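Local coordinates for methanol--corrinoid protein (Methanosarcina barkeri, PDB 2I2X) that carries a methyl group on its corrinoid cofactor in methanogenesis from methanol, receiving it from methanol through MtaB and passing it to coenzyme M through MtaA, at residues B[195-209]-B[219-231]. Sequence-based numbering, arbitrary orientation.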
loop_
_atom_site.group_PDB
_atom_site.type_symbol
_atom_site.label_atom_id
_atom_site.label_comp_id
_atom_site.label_asym_id
_atom_site.label_seq_id
_atom_site.Cartn_x
_atom_site.Cartn_y
_atom_site.Cartn_z
ATOM N N ASN B 195 11.277 30.443 6.869
ATOM C CA ASN B 195 12.690 30.328 7.234
ATOM C C ASN B 195 13.608 31.321 6.509
ATOM O O ASN B 195 14.344 32.074 7.150
ATOM C CB ASN B 195 13.184 28.896 7.022
ATOM C CG ASN B 195 14.685 28.777 7.169
ATOM O OD1 ASN B 195 15.433 28.972 6.211
ATOM N ND2 ASN B 195 15.132 28.454 8.371
ATOM N N ASP B 196 13.555 31.295 5.177
ATOM C CA ASP B 196 14.327 32.198 4.320
ATOM C C ASP B 196 14.053 33.646 4.682
ATOM O O ASP B 196 14.982 34.430 4.860
ATOM C CB ASP B 196 13.983 31.979 2.838
ATOM C CG ASP B 196 14.317 30.582 2.352
ATOM O OD1 ASP B 196 14.803 29.756 3.151
ATOM O OD2 ASP B 196 14.088 30.309 1.159
ATOM N N MET B 197 12.774 33.983 4.811
ATOM C CA MET B 197 12.337 35.352 5.053
ATOM C C MET B 197 12.596 35.840 6.491
ATOM O O MET B 197 12.274 36.977 6.834
ATOM C CB MET B 197 10.859 35.473 4.698
ATOM C CG MET B 197 10.401 36.861 4.334
ATOM S SD MET B 197 8.767 37.146 5.016
ATOM C CE MET B 197 8.998 36.477 6.663
ATOM N N LEU B 198 13.175 34.982 7.325
ATOM C CA LEU B 198 13.644 35.398 8.642
ATOM C C LEU B 198 15.138 35.652 8.599
ATOM O O LEU B 198 15.620 36.627 9.170
ATOM C CB LEU B 198 13.318 34.356 9.713
ATOM C CG LEU B 198 11.895 34.267 10.276
ATOM C CD1 LEU B 198 11.900 33.401 11.531
ATOM C CD2 LEU B 198 11.285 35.641 10.581
ATOM N N LEU B 199 15.855 34.758 7.923
ATOM C CA LEU B 199 17.281 34.915 7.643
ATOM C C LEU B 199 17.553 36.121 6.734
ATOM O O LEU B 199 18.532 36.845 6.938
ATOM C CB LEU B 199 17.839 33.650 6.982
ATOM C CG LEU B 199 17.744 32.283 7.661
ATOM C CD1 LEU B 199 18.254 31.213 6.698
ATOM C CD2 LEU B 199 18.515 32.260 8.985
ATOM N N GLU B 200 16.692 36.323 5.734
ATOM C CA GLU B 200 16.757 37.497 4.850
ATOM C C GLU B 200 16.334 38.776 5.576
ATOM O O GLU B 200 16.402 39.875 5.021
ATOM C CB GLU B 200 15.892 37.295 3.602
ATOM C CG GLU B 200 16.460 36.307 2.589
ATOM C CD GLU B 200 15.531 36.087 1.400
ATOM O OE1 GLU B 200 14.387 35.608 1.596
ATOM O OE2 GLU B 200 15.956 36.390 0.264
ATOM N N ASN B 201 15.884 38.617 6.815
ATOM C CA ASN B 201 15.609 39.744 7.679
ATOM C C ASN B 201 16.434 39.655 8.959
ATOM O O ASN B 201 16.165 40.359 9.940
ATOM C CB ASN B 201 14.120 39.822 7.988
ATOM C CG ASN B 201 13.559 41.202 7.744
ATOM O OD1 ASN B 201 13.591 41.707 6.621
ATOM N ND2 ASN B 201 13.038 41.824 8.795
ATOM N N GLY B 202 17.431 38.769 8.935
ATOM C CA GLY B 202 18.433 38.646 9.994
ATOM C C GLY B 202 17.924 38.235 11.359
ATOM O O GLY B 202 18.321 38.807 12.371
ATOM N N ILE B 203 17.044 37.241 11.399
ATOM C CA ILE B 203 16.557 36.730 12.678
ATOM C C ILE B 203 17.025 35.286 12.870
ATOM O O ILE B 203 17.104 34.519 11.903
ATOM C CB ILE B 203 15.025 36.921 12.848
ATOM C CG1 ILE B 203 14.617 38.326 12.360
ATOM C CG2 ILE B 203 14.634 36.718 14.319
ATOM C CD1 ILE B 203 13.120 38.595 12.256
ATOM N N LYS B 204 17.361 34.941 14.113
ATOM C CA LYS B 204 18.009 33.661 14.412
ATOM C C LYS B 204 17.404 32.942 15.639
ATOM O O LYS B 204 18.115 32.302 16.427
ATOM C CB LYS B 204 19.542 33.841 14.533
ATOM C CG LYS B 204 20.369 32.616 14.076
ATOM C CD LYS B 204 20.841 31.741 15.254
ATOM C CE LYS B 204 20.513 30.244 15.061
ATOM N NZ LYS B 204 21.350 29.517 14.058
ATOM N N ILE B 205 16.087 33.050 15.794
ATOM C CA ILE B 205 15.381 32.263 16.810
ATOM C C ILE B 205 15.035 30.873 16.251
ATOM O O ILE B 205 14.889 30.712 15.031
ATOM C CB ILE B 205 14.121 32.995 17.376
ATOM C CG1 ILE B 205 12.995 33.068 16.333
ATOM C CG2 ILE B 205 14.508 34.390 17.952
ATOM C CD1 ILE B 205 11.636 33.454 16.908
ATOM N N PRO B 206 14.933 29.856 17.131
ATOM C CA PRO B 206 14.583 28.531 16.614
ATOM C C PRO B 206 13.153 28.504 16.081
ATOM O O PRO B 206 12.263 29.173 16.618
ATOM C CB PRO B 206 14.716 27.617 17.841
ATOM C CG PRO B 206 15.430 28.420 18.865
ATOM C CD PRO B 206 15.119 29.844 18.592
ATOM N N PHE B 207 12.959 27.743 15.013
ATOM C CA PHE B 207 11.657 27.578 14.384
ATOM C C PHE B 207 11.220 26.132 14.545
ATOM O O PHE B 207 11.609 25.285 13.754
ATOM C CB PHE B 207 11.782 27.947 12.907
ATOM C CG PHE B 207 10.502 27.843 12.118
ATOM C CD1 PHE B 207 9.257 27.896 12.741
ATOM C CD2 PHE B 207 10.551 27.746 10.727
ATOM C CE1 PHE B 207 8.082 27.816 11.992
ATOM C CE2 PHE B 207 9.381 27.670 9.971
ATOM C CZ PHE B 207 8.145 27.703 10.605
ATOM N N ALA B 208 10.434 25.843 15.577
ATOM C CA ALA B 208 10.018 24.460 15.840
ATOM C C ALA B 208 8.816 24.027 14.978
ATOM O O ALA B 208 7.686 24.474 15.189
ATOM C CB ALA B 208 9.735 24.255 17.317
ATOM N N CYS B 209 9.082 23.146 14.015
ATOM C CA CYS B 209 8.097 22.706 13.043
ATOM C C CYS B 209 7.493 21.340 13.350
ATOM O O CYS B 209 8.204 20.417 13.762
ATOM C CB CYS B 209 8.749 22.635 11.676
ATOM S SG CYS B 209 9.367 24.199 11.086
ATOM N N VAL B 219 12.529 19.151 7.959
ATOM C CA VAL B 219 12.797 20.384 8.712
ATOM C C VAL B 219 14.294 20.727 8.769
ATOM O O VAL B 219 14.664 21.896 8.901
ATOM C CB VAL B 219 12.189 20.356 10.144
ATOM C CG1 VAL B 219 10.744 19.883 10.105
ATOM C CG2 VAL B 219 13.002 19.471 11.063
ATOM N N SER B 220 15.135 19.698 8.658
ATOM C CA SER B 220 16.588 19.843 8.686
ATOM C C SER B 220 17.142 20.591 7.475
ATOM O O SER B 220 18.188 21.231 7.577
ATOM C CB SER B 220 17.270 18.480 8.816
ATOM O OG SER B 220 17.061 17.937 10.107
ATOM N N GLN B 221 16.449 20.529 6.337
ATOM C CA GLN B 221 16.886 21.272 5.144
ATOM C C GLN B 221 16.799 22.816 5.284
ATOM O O GLN B 221 17.375 23.550 4.476
ATOM C CB GLN B 221 16.179 20.767 3.877
ATOM C CG GLN B 221 14.773 21.302 3.655
ATOM C CD GLN B 221 14.122 20.739 2.402
ATOM O OE1 GLN B 221 14.792 20.503 1.395
ATOM N NE2 GLN B 221 12.806 20.522 2.459
ATOM N N PHE B 222 16.088 23.293 6.308
ATOM C CA PHE B 222 16.033 24.727 6.644
ATOM C C PHE B 222 16.923 25.008 7.847
ATOM O O PHE B 222 16.970 24.212 8.790
ATOM C CB PHE B 222 14.596 25.187 6.935
ATOM C CG PHE B 222 13.581 24.655 5.961
ATOM C CD1 PHE B 222 12.587 23.784 6.388
ATOM C CD2 PHE B 222 13.639 25.005 4.613
ATOM C CE1 PHE B 222 11.657 23.277 5.488
ATOM C CE2 PHE B 222 12.725 24.505 3.714
ATOM C CZ PHE B 222 11.723 23.638 4.148
ATOM N N ALA B 223 17.616 26.146 7.809
ATOM C CA ALA B 223 18.641 26.466 8.798
ATOM C C ALA B 223 18.083 26.671 10.210
ATOM O O ALA B 223 18.708 26.259 11.194
ATOM C CB ALA B 223 19.454 27.682 8.350
ATOM N N LEU B 224 16.906 27.293 10.301
ATOM C CA LEU B 224 16.303 27.650 11.590
ATOM C C LEU B 224 15.445 26.531 12.164
ATOM O O LEU B 224 14.982 26.622 13.308
ATOM C CB LEU B 224 15.464 28.926 11.460
ATOM C CG LEU B 224 16.179 30.228 11.079
ATOM C CD1 LEU B 224 15.182 31.260 10.586
ATOM C CD2 LEU B 224 16.994 30.771 12.233
ATOM N N GLY B 225 15.262 25.475 11.368
ATOM C CA GLY B 225 14.313 24.401 11.650
ATOM C C GLY B 225 14.635 23.432 12.772
ATOM O O GLY B 225 15.733 22.881 12.841
ATOM N N VAL B 226 13.654 23.239 13.652
ATOM C CA VAL B 226 13.664 22.179 14.656
ATOM C C VAL B 226 12.428 21.291 14.439
ATOM O O VAL B 226 11.346 21.796 14.130
ATOM C CB VAL B 226 13.621 22.746 16.087
ATOM C CG1 VAL B 226 14.145 21.717 17.067
ATOM C CG2 VAL B 226 14.438 24.025 16.184
ATOM N N TYR B 227 12.596 19.978 14.589
ATOM C CA TYR B 227 11.471 19.048 14.549
ATOM C C TYR B 227 10.915 18.815 15.943
ATOM O O TYR B 227 11.625 18.924 16.932
ATOM C CB TYR B 227 11.877 17.703 13.907
ATOM C CG TYR B 227 10.722 16.744 13.597
ATOM C CD1 TYR B 227 9.489 17.221 13.133
ATOM C CD2 TYR B 227 10.875 15.359 13.739
ATOM C CE1 TYR B 227 8.439 16.353 12.847
ATOM C CE2 TYR B 227 9.824 14.483 13.446
ATOM C CZ TYR B 227 8.613 14.992 13.001
ATOM O OH TYR B 227 7.564 14.167 12.708
ATOM N N GLY B 228 9.625 18.521 15.997
ATOM C CA GLY B 228 8.978 17.987 17.179
ATOM C C GLY B 228 7.747 17.280 16.664
ATOM O O GLY B 228 6.882 17.917 16.066
ATOM N N GLU B 229 7.674 15.963 16.861
ATOM C CA GLU B 229 6.548 15.192 16.330
ATOM C C GLU B 229 5.268 15.276 17.178
ATOM O O GLU B 229 4.189 15.456 16.621
ATOM C CB GLU B 229 6.940 13.748 15.979
ATOM C CG GLU B 229 7.252 12.824 17.152
ATOM C CD GLU B 229 7.361 11.354 16.734
ATOM O OE1 GLU B 229 8.183 11.038 15.845
ATOM O OE2 GLU B 229 6.629 10.514 17.302
ATOM N N GLU B 230 5.384 15.161 18.502
ATOM C CA GLU B 230 4.224 15.329 19.387
ATOM C C GLU B 230 4.096 16.791 19.828
ATOM O O GLU B 230 5.058 17.556 19.735
ATOM C CB GLU B 230 4.321 14.403 20.608
ATOM C CG GLU B 230 3.006 14.236 21.436
ATOM C CD GLU B 230 2.081 13.114 20.923
ATOM O OE1 GLU B 230 2.604 12.123 20.379
ATOM O OE2 GLU B 230 0.838 13.215 21.078
ATOM N N ALA B 231 2.905 17.171 20.291
ATOM C CA ALA B 231 2.656 18.509 20.829
ATOM C C ALA B 231 3.430 18.771 22.123
ATOM O O ALA B 231 3.886 19.890 22.368
ATOM C CB ALA B 231 1.176 18.715 21.051
#
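Strands 207-209 and 225-227 run parallel, F207 beside G225 and C209 beside Y227, the axes of these short segments 39° apart. They are the last two strands of the Rossmann-like B12-binding domain, joined by helix 216-220 in a beta-alpha-beta crossover. F207 N donates to L224 O, and F207 O accepts from V226 N at 2.9 Å. C209 N donates a hydrogen bond to V226 O, and C209 O accepts a longer hydrogen bond from G228 N at 3.3 Å.

L224 precedes its strand and packs between helix 190-199 and residues 203-205. With CG anti to the carbonyl carbon (chi1 -63°), its branches reach both partners: L224 CD1 lies 3.7 Å from L198 CB, and CD2 touches the backbone of K204 and I205. L199 and L224 lie alongside each other, pointing opposite ways, with L199 CD2 3.7 Å from L224 CG. The next helical turn back brings N195 against F222 CB.

A208 and V226 point to one face of the sheet. The A208 side chain lies close to the bound corrinoid, and A208 O is hydrogen-bonded to this cofactor. P206 CB packs against V226 CG2. On the other face C209 CB meets V219 CG1, and C209 SG sits above the middle of the F207 ring, 3.5 Å from its plane.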